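Local coordinates for putative cytoplasmic protein (Salmonella enterica subsp. enterica serovar Typhimurium, PDB 4J32), which is the type VI secretion effector Tae4, a papain-like NlpC/P60 cysteine peptidase that probably cleaves peptidoglycan and is held inhibited by the immunity protein Tai4, at residues S117-K122 and G168-L173; K123-V128 and V140-G145. One frame throughout, in Å; residues are numbered along the deposited sequence.

Overall arrangement
From the N terminus the chain runs through helices, among them 19-28 and 93-103, then lays down strand 109-112 and enters the loop that holds 117-122. Strand 124-131 follows, turns back as strand 138-143, and the two halves of this hairpin meet in contact 2, closing a short loop. The chain later returns as strand 164-172, inserted between 109-112 and 124-131, where contact 1 joins it to the 117-122 loop. Contact 2 is therefore nested inside the longer loop closed by contact 1. Their centres lie about 7 Å apart, and both reach one antiparallel four-stranded sheet; the indole of Trp-143 hydrogen-bonds to Phe-119 O.

Contact 1. Residues S117-K122 and G168-L173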
loop_
_atom_site.group_PDB
_atom_site.type_symbol
_atom_site.label_atom_id
_atom_site.label_comp_id
_atom_site.label_asym_id
_atom_site.label_seq_id
_atom_site.Cartn_x
_atom_site.Cartn_y
_atom_site.Cartn_z
ATOM N N SER A 117 -39.716 7.226 -1.399
ATOM C CA SER A 117 -41.155 7.481 -1.433
ATOM C C SER A 117 -41.528 8.768 -2.204
ATOM O O SER A 117 -42.623 8.856 -2.764
ATOM C CB SER A 117 -41.744 7.463 -0.025
ATOM O OG SER A 117 -41.342 8.583 0.745
ATOM N N ASP A 118 -40.599 9.729 -2.262
ATOM C CA ASP A 118 -40.808 11.009 -2.973
ATOM C C ASP A 118 -40.927 10.817 -4.490
ATOM O O ASP A 118 -41.427 11.695 -5.200
ATOM C CB ASP A 118 -39.659 11.978 -2.689
ATOM C CG ASP A 118 -39.594 12.408 -1.234
ATOM O OD1 ASP A 118 -40.650 12.576 -0.583
ATOM O OD2 ASP A 118 -38.472 12.606 -0.744
ATOM N N PHE A 119 -40.471 9.670 -4.985
ATOM C CA PHE A 119 -40.405 9.434 -6.427
ATOM C C PHE A 119 -41.429 8.430 -6.904
ATOM O O PHE A 119 -41.468 8.078 -8.086
ATOM C CB PHE A 119 -38.976 9.048 -6.850
ATOM C CG PHE A 119 -37.986 10.139 -6.621
ATOM C CD1 PHE A 119 -37.733 11.094 -7.608
ATOM C CD2 PHE A 119 -37.341 10.255 -5.385
ATOM C CE1 PHE A 119 -36.826 12.132 -7.372
ATOM C CE2 PHE A 119 -36.443 11.295 -5.135
ATOM C CZ PHE A 119 -36.187 12.238 -6.132
ATOM N N ILE A 120 -42.278 7.982 -5.983
ATOM C CA ILE A 120 -43.310 6.996 -6.316
ATOM C C ILE A 120 -44.218 7.504 -7.442
ATOM O O ILE A 120 -44.572 8.682 -7.478
ATOM C CB ILE A 120 -44.116 6.591 -5.050
ATOM C CG1 ILE A 120 -43.278 5.656 -4.166
ATOM C CG2 ILE A 120 -45.446 5.915 -5.407
ATOM C CD1 ILE A 120 -43.943 5.365 -2.777
ATOM N N GLY A 121 -44.551 6.630 -8.392
ATOM C CA GLY A 121 -45.547 6.974 -9.398
ATOM C C GLY A 121 -45.026 7.648 -10.654
ATOM O O GLY A 121 -45.798 7.913 -11.589
ATOM N N LYS A 122 -43.729 7.951 -10.675
ATOM C CA LYS A 122 -43.109 8.549 -11.844
ATOM C C LYS A 122 -41.896 7.723 -12.208
ATOM O O LYS A 122 -41.287 7.096 -11.339
ATOM C CB LYS A 122 -42.696 9.992 -11.573
ATOM C CG LYS A 122 -43.931 10.902 -11.418
ATOM C CD LYS A 122 -43.571 12.307 -11.062
ATOM C CE LYS A 122 -44.850 13.140 -11.061
ATOM N NZ LYS A 122 -44.566 14.534 -10.683
ATOM N N GLY A 168 -32.224 14.790 -4.936
ATOM C CA GLY A 168 -32.619 13.797 -5.932
ATOM C C GLY A 168 -33.337 14.482 -7.075
ATOM O O GLY A 168 -34.181 15.341 -6.841
ATOM N N THR A 169 -33.008 14.081 -8.302
ATOM C CA THR A 169 -33.514 14.722 -9.513
ATOM C C THR A 169 -34.006 13.627 -10.454
ATOM O O THR A 169 -33.300 12.641 -10.687
ATOM C CB THR A 169 -32.370 15.517 -10.202
ATOM O OG1 THR A 169 -31.861 16.494 -9.293
ATOM C CG2 THR A 169 -32.835 16.223 -11.499
ATOM N N LEU A 170 -35.213 13.807 -10.988
ATOM C CA LEU A 170 -35.773 12.862 -11.936
ATOM C C LEU A 170 -36.092 13.546 -13.274
ATOM O O LEU A 170 -36.720 14.618 -13.312
ATOM C CB LEU A 170 -37.032 12.201 -11.343
ATOM C CG LEU A 170 -37.709 11.108 -12.208
ATOM C CD1 LEU A 170 -36.959 9.779 -12.162
ATOM C CD2 LEU A 170 -39.168 10.919 -11.783
ATOM N N TRP A 171 -35.620 12.931 -14.365
ATOM C CA TRP A 171 -36.106 13.275 -15.712
ATOM C C TRP A 171 -37.034 12.151 -16.143
ATOM O O TRP A 171 -36.600 11.013 -16.276
ATOM C CB TRP A 171 -34.945 13.348 -16.715
ATOM C CG TRP A 171 -34.105 14.602 -16.599
ATOM C CD1 TRP A 171 -34.373 15.811 -17.150
ATOM C CD2 TRP A 171 -32.869 14.744 -15.896
ATOM N NE1 TRP A 171 -33.383 16.718 -16.820
ATOM C CE2 TRP A 171 -32.435 16.078 -16.071
ATOM C CE3 TRP A 171 -32.085 13.874 -15.146
ATOM C CZ2 TRP A 171 -31.249 16.569 -15.504
ATOM C CZ3 TRP A 171 -30.893 14.361 -14.580
ATOM C CH2 TRP A 171 -30.492 15.698 -14.771
ATOM N N ILE A 172 -38.307 12.474 -16.342
ATOM C CA ILE A 172 -39.288 11.455 -16.740
ATOM C C ILE A 172 -38.988 10.937 -18.145
ATOM O O ILE A 172 -38.706 11.729 -19.074
ATOM C CB ILE A 172 -40.739 12.025 -16.650
ATOM C CG1 ILE A 172 -41.115 12.267 -15.174
ATOM C CG2 ILE A 172 -41.740 11.125 -17.359
ATOM C CD1 ILE A 172 -42.470 12.952 -14.986
ATOM N N LEU A 173 -39.041 9.618 -18.302
ATOM C CA LEU A 173 -38.971 8.993 -19.625
ATOM C C LEU A 173 -40.354 8.510 -20.048
ATOM O O LEU A 173 -41.056 7.894 -19.247
ATOM C CB LEU A 173 -37.939 7.839 -19.644
ATOM C CG LEU A 173 -36.455 8.180 -19.361
ATOM C CD1 LEU A 173 -35.596 6.899 -19.501
ATOM C CD2 LEU A 173 -35.929 9.261 -20.308
#
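Phe-119 closes a short 3-10 segment and sends its ring across to strand 168-172, meeting the strand with its edge. Its CG stands anti to the carbonyl carbon and beside the backbone N (chi1 -64°), and from there the ring extends toward the strand. CZ, the tip of the ring, comes 3.7 Å from Gly-168 C, and the carbonyl oxygen of Gly-168 lies at the edge in the ring plane. Glycine suits this place because a beta carbon here would collide with CZ. Farther along the same edge, CD1 packs 4.0 Å from Leu-170 CB, the two side chains sliding past each other in opposite directions.

Leu-170 has CG anti to the backbone N (chi1 -177°), and its branch CD2 reaches Lys-122 CB at 3.7 Å. Lys-122 begins by pointing at the strand, but its chain, extended beyond CG, leads the ammonium away. Only the aliphatic part is used: CD brushes Ile-172 CD1 at 4.1 Å, the two side chains crossing obliquely at the outer end of the contact. A long methylene chain ending in a charge fits such a margin, covering apolar neighbours while its charged end leads away from the strand, in an exposed residue.

No hydrogen bond crosses between the segments, so apolar contact carries the join. The loop is shaped by a type II beta turn from Phe-119 to Lys-122, with Gly-121 at the third position, where its positive phi of 89° favours glycine; the closing bond, Lys-122 N to Phe-119 O, is weak at 3.4 Å. Phe-119 also touches Leu-109 and Val-111 of strand 109-112 and Ile-126 of strand 124-131, the two neighbours of strand 164-172 in the sheet. Here a connecting loop folds over one face of the antiparallel sheet of this papain-like domain, its aromatic residue covering the inner strand.

Contact 2. Residues K123-V128 and V140-G145; sequences KGIIVV and VTLWNG
A beta hairpin of the antiparallel sheet in this papain-like fold brings strand 124-128 against 140-143, the latter outermost in the sheet within the chain. Two hydrogen-bonded pairs hold them. Ile-126 with Thr-141 is the straighter: Ile-126 N donates its N-H to Thr-141 O at 2.9 Å, and the return bond from Thr-141 N to Ile-126 O is equally straight, both with an angle of 165° at hydrogen. Gly-124 and Trp-143 exchange a second, more bent pair. Gly-124 adopts phi 157°, psi -144°, a conformation that favours glycine because a beta carbon would press on the preceding carbonyl oxygen.

The non-hydrogen-bonded pairs put Ile-125, Val-127, Val-140 and Leu-142 on one face, where Ile-125, Val-127 and Val-140 pack on Ile-97 and Leu-100 of helix 93-103. Branched aliphatic residues fill this buried layer well. Val-127 CG2 meets Val-140 CG1 at 3.7 Å, the two valines side by side and pointing the same way. Ile-125 and Leu-142 instead cross obliquely, CG1 of the isoleucine reaching CD2 of the leucine at 3.7 Å.

On the other face Ile-126 and Thr-141 lie alongside each other. Each holds CG2 in the crowded position between backbone N and carbonyl carbon, and these methyls touch at 3.6 Å. Thr-141 thus presents its methyl to the isoleucine, while OG1, anti to its own N, makes weak hydrogen bonds to Ser-149 and Asp-150. Ile-126 CG2 also packs 3.9 Å from Trp-143 CB. The indole NE1, buried, donates to Phe-119 O. Beyond the strand the chain curls over one face of the same ring, placing Gly-145 N 3.3 Å above the plane of the Trp-143 indole, offset toward its rim.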
loop_
_atom_site.group_PDB
_atom_site.type_symbol
_atom_site.label_atom_id
_atom_site.label_comp_id
_atom_site.label_asym_id
_atom_site.label_seq_id
_atom_site.Cartn_x
_atom_site.Cartn_y
_atom_site.Cartn_z
ATOM N N LYS A 123 -41.533 7.734 -13.486
ATOM C CA LYS A 123 -40.438 6.863 -13.951
ATOM C C LYS A 123 -39.493 7.560 -14.923
ATOM O O LYS A 123 -39.918 8.429 -15.701
ATOM C CB LYS A 123 -40.997 5.571 -14.555
ATOM C CG LYS A 123 -41.825 5.738 -15.831
ATOM C CD LYS A 123 -42.487 4.432 -16.243
ATOM C CE LYS A 123 -43.219 4.584 -17.593
ATOM N NZ LYS A 123 -44.393 5.516 -17.529
ATOM N N GLY A 124 -38.210 7.204 -14.860
ATOM C CA GLY A 124 -37.221 7.758 -15.784
ATOM C C GLY A 124 -35.812 7.693 -15.250
ATOM O O GLY A 124 -35.452 6.730 -14.589
ATOM N N ILE A 125 -35.008 8.707 -15.551
ATOM C CA ILE A 125 -33.616 8.699 -15.133
ATOM C C ILE A 125 -33.514 9.466 -13.810
ATOM O O ILE A 125 -33.971 10.611 -13.721
ATOM C CB ILE A 125 -32.719 9.373 -16.198
ATOM C CG1 ILE A 125 -32.795 8.616 -17.538
ATOM C CG2 ILE A 125 -31.271 9.490 -15.683
ATOM C CD1 ILE A 125 -32.178 9.390 -18.702
ATOM N N ILE A 126 -32.920 8.835 -12.798
ATOM C CA ILE A 126 -32.777 9.455 -11.485
ATOM C C ILE A 126 -31.303 9.717 -11.135
ATOM O O ILE A 126 -30.427 8.877 -11.374
ATOM C CB ILE A 126 -33.493 8.628 -10.368
ATOM C CG1 ILE A 126 -33.584 9.427 -9.054
ATOM C CG2 ILE A 126 -32.824 7.257 -10.152
ATOM C CD1 ILE A 126 -34.765 9.020 -8.202
ATOM N N VAL A 127 -31.045 10.897 -10.585
ATOM C CA VAL A 127 -29.741 11.230 -10.043
ATOM C C VAL A 127 -29.926 11.528 -8.574
ATOM O O VAL A 127 -30.852 12.251 -8.203
ATOM C CB VAL A 127 -29.118 12.486 -10.748
ATOM C CG1 VAL A 127 -27.857 12.987 -10.006
ATOM C CG2 VAL A 127 -28.786 12.154 -12.208
ATOM N N VAL A 128 -29.069 10.942 -7.731
ATOM C CA VAL A 128 -29.018 11.308 -6.325
ATOM C C VAL A 128 -27.594 11.758 -5.999
ATOM O O VAL A 128 -26.630 11.053 -6.317
ATOM C CB VAL A 128 -29.460 10.130 -5.417
ATOM C CG1 VAL A 128 -29.545 10.560 -3.969
ATOM C CG2 VAL A 128 -30.806 9.540 -5.889
ATOM N N VAL A 140 -26.299 7.623 -10.555
ATOM C CA VAL A 140 -27.239 7.864 -11.662
ATOM C C VAL A 140 -27.749 6.503 -12.101
ATOM O O VAL A 140 -26.945 5.591 -12.354
ATOM C CB VAL A 140 -26.569 8.461 -12.935
ATOM C CG1 VAL A 140 -27.646 9.037 -13.895
ATOM C CG2 VAL A 140 -25.512 9.485 -12.611
ATOM N N THR A 141 -29.070 6.356 -12.188
ATOM C CA THR A 141 -29.656 5.068 -12.592
ATOM C C THR A 141 -31.072 5.277 -13.167
ATOM O O THR A 141 -31.498 6.417 -13.351
ATOM C CB THR A 141 -29.639 4.026 -11.426
ATOM O OG1 THR A 141 -29.932 2.709 -11.930
ATOM C CG2 THR A 141 -30.591 4.401 -10.331
ATOM N N LEU A 142 -31.771 4.184 -13.470
ATOM C CA LEU A 142 -33.169 4.280 -13.877
ATOM C C LEU A 142 -34.063 3.928 -12.705
ATOM O O LEU A 142 -33.654 3.218 -11.779
ATOM C CB LEU A 142 -33.474 3.343 -15.060
ATOM C CG LEU A 142 -32.615 3.565 -16.311
ATOM C CD1 LEU A 142 -33.080 2.588 -17.352
ATOM C CD2 LEU A 142 -32.758 4.985 -16.830
ATOM N N TRP A 143 -35.279 4.451 -12.759
ATOM C CA TRP A 143 -36.260 4.318 -11.698
ATOM C C TRP A 143 -37.599 4.052 -12.363
ATOM O O TRP A 143 -38.008 4.799 -13.272
ATOM C CB TRP A 143 -36.270 5.628 -10.870
ATOM C CG TRP A 143 -37.415 5.780 -9.918
ATOM C CD1 TRP A 143 -38.555 6.521 -10.115
ATOM C CD2 TRP A 143 -37.543 5.186 -8.620
ATOM N NE1 TRP A 143 -39.376 6.431 -9.004
ATOM C CE2 TRP A 143 -38.776 5.621 -8.077
ATOM C CE3 TRP A 143 -36.722 4.349 -7.851
ATOM C CZ2 TRP A 143 -39.217 5.228 -6.808
ATOM C CZ3 TRP A 143 -37.161 3.960 -6.591
ATOM C CH2 TRP A 143 -38.394 4.407 -6.083
ATOM N N ASN A 144 -38.292 2.997 -11.936
ATOM C CA ASN A 144 -39.555 2.649 -12.600
ATOM C C ASN A 144 -40.815 3.045 -11.824
ATOM O O ASN A 144 -41.913 2.537 -12.112
ATOM C CB ASN A 144 -39.584 1.151 -12.953
ATOM C CG ASN A 144 -39.786 0.275 -11.729
ATOM O OD1 ASN A 144 -39.791 0.767 -10.593
ATOM N ND2 ASN A 144 -39.952 -1.027 -11.950
ATOM N N GLY A 145 -40.664 3.941 -10.847
ATOM C CA GLY A 145 -41.767 4.326 -9.961
ATOM C C GLY A 145 -41.790 3.590 -8.627
ATOM O O GLY A 145 -42.483 4.001 -7.697
#